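Beta-ketoacyl synthase (Pseudomonas aeruginosa, PDB 4CW4) catalyses the condensation of acetyl-CoA with malonyl-ACP to acetoacetyl-ACP, the primer that initiates bacterial fatty acid synthesis. Local coordinates at residues S169-L173 against T362-S366. Residues are numbered along the deposited sequence; the frame is centred on the assembly and turned at random.
Sequences SAGQL and TLAES
Two extended segments, 169-173 and 362-366, run the same way (169-173 and 362-365 end to end, 24° apart) and join through a single parallel bridge. At Ser169 a water spans the gap, 2.9 Å from both Ser169 O and Leu363 N; a second lies between Ser169 OG and Thr362 OG1. Ala170 CA lies 3.1 Å from Leu363 O and 3.6 Å from Thr362 CG2; its methyl adds little bulk beside that oxygen. Gly171 faces Ala364, CA to CA 4.0 Å, where a beta carbon would strike Ala364 CB. Its N donates to Leu363 O (2.9 Å) and its O accepts from Glu365 N (3.0 Å), the flanking pattern of a parallel bridge. Gln172 points away; its amide both donates, NE2 hydrogen-bonding Ala170 O (3.0 Å), and accepts, OE1 from Glu95 N. Leu173, packed on Tyr18, hydrogen-bonds through N to Glu365 OE2 (3.0 Å), a carboxylate replacing the next backbone acceptor; Glu365 (chi1 p, chi2 t) is long enough also to meet Tyr98 and salt-bridge Arg190. Thr362 and Ala364 backbones hydrogen-bond with His477, and Leu363's side chain is about 7 Å from that of Cys286, both inferred active-site residues: this buried bridge borders the probable catalytic centre of a thiolase-fold ketosynthase.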
loop_
_atom_site.group_PDB
_atom_site.type_symbol
_atom_site.label_atom_id
_atom_site.label_comp_id
_atom_site.label_asym_id
_atom_site.label_seq_id
_atom_site.Cartn_x
_atom_site.Cartn_y
_atom_site.Cartn_z
ATOM N N SER A 169 7.831 -15.359 20.914
ATOM C CA SER A 169 6.723 -16.125 20.347
ATOM C C SER A 169 6.139 -15.502 19.084
ATOM O O SER A 169 6.259 -14.315 18.868
ATOM C CB SER A 169 5.628 -16.305 21.397
ATOM O OG SER A 169 5.388 -15.091 22.084
ATOM N N ALA A 170 5.524 -16.334 18.256
ATOM C CA ALA A 170 4.905 -15.900 16.999
ATOM C C ALA A 170 3.947 -16.952 16.474
ATOM O O ALA A 170 4.072 -18.133 16.818
ATOM C CB ALA A 170 5.964 -15.627 15.956
ATOM N N GLY A 171 3.014 -16.518 15.627
ATOM C CA GLY A 171 2.179 -17.435 14.860
ATOM C C GLY A 171 2.893 -17.846 13.592
ATOM O O GLY A 171 3.065 -17.045 12.683
ATOM N N GLN A 172 3.308 -19.110 13.554
ATOM C CA GLN A 172 4.192 -19.658 12.522
ATOM C C GLN A 172 3.501 -20.745 11.735
ATOM O O GLN A 172 2.770 -21.545 12.324
ATOM C CB GLN A 172 5.428 -20.257 13.207
ATOM C CG GLN A 172 6.293 -19.215 13.912
ATOM C CD GLN A 172 7.112 -19.811 15.031
ATOM O OE1 GLN A 172 8.202 -20.339 14.805
ATOM N NE2 GLN A 172 6.601 -19.723 16.249
ATOM N N LEU A 173 3.727 -20.801 10.425
ATOM C CA LEU A 173 3.241 -21.944 9.658
ATOM C C LEU A 173 3.657 -23.259 10.307
ATOM O O LEU A 173 4.681 -23.319 10.990
ATOM C CB LEU A 173 3.762 -21.908 8.218
ATOM C CG LEU A 173 3.311 -20.736 7.337
ATOM C CD1 LEU A 173 3.673 -20.937 5.867
ATOM C CD2 LEU A 173 1.825 -20.481 7.480
ATOM N N THR A 362 0.650 -10.851 19.435
ATOM C CA THR A 362 1.651 -11.768 18.933
ATOM C C THR A 362 1.709 -11.673 17.418
ATOM O O THR A 362 0.699 -11.833 16.738
ATOM C CB THR A 362 1.281 -13.201 19.338
ATOM O OG1 THR A 362 1.415 -13.330 20.757
ATOM C CG2 THR A 362 2.170 -14.236 18.645
ATOM N N LEU A 363 2.903 -11.426 16.901
ATOM C CA LEU A 363 3.129 -11.304 15.478
ATOM C C LEU A 363 2.998 -12.668 14.797
ATOM O O LEU A 363 3.441 -13.676 15.335
ATOM C CB LEU A 363 4.529 -10.741 15.277
ATOM C CG LEU A 363 4.934 -10.295 13.893
ATOM C CD1 LEU A 363 4.083 -9.134 13.443
ATOM C CD2 LEU A 363 6.392 -9.910 13.916
ATOM N N ALA A 364 2.407 -12.695 13.603
ATOM C CA ALA A 364 2.174 -13.927 12.875
ATOM C C ALA A 364 2.323 -13.727 11.371
ATOM O O ALA A 364 2.219 -12.611 10.860
ATOM C CB ALA A 364 0.798 -14.458 13.173
ATOM N N GLU A 365 2.524 -14.838 10.677
ATOM C CA GLU A 365 2.529 -14.853 9.215
ATOM C C GLU A 365 1.303 -15.590 8.684
ATOM O O GLU A 365 0.877 -16.608 9.227
ATOM C CB GLU A 365 3.792 -15.543 8.699
ATOM C CG GLU A 365 3.953 -16.997 9.118
ATOM C CD GLU A 365 5.277 -17.630 8.709
ATOM O OE1 GLU A 365 6.165 -16.938 8.143
ATOM O OE2 GLU A 365 5.440 -18.831 8.977
ATOM N N SER A 366 0.749 -15.079 7.592
ATOM C CA SER A 366 -0.417 -15.689 6.964
ATOM C C SER A 366 -0.580 -15.171 5.569
ATOM O O SER A 366 -0.323 -13.994 5.304
ATOM C CB SER A 366 -1.684 -15.337 7.728
ATOM O OG SER A 366 -2.815 -16.011 7.174
HETATM O O HOH W 1 5.207 -11.675 18.596
HETATM O O HOH W 2 4.415 -12.114 21.362
#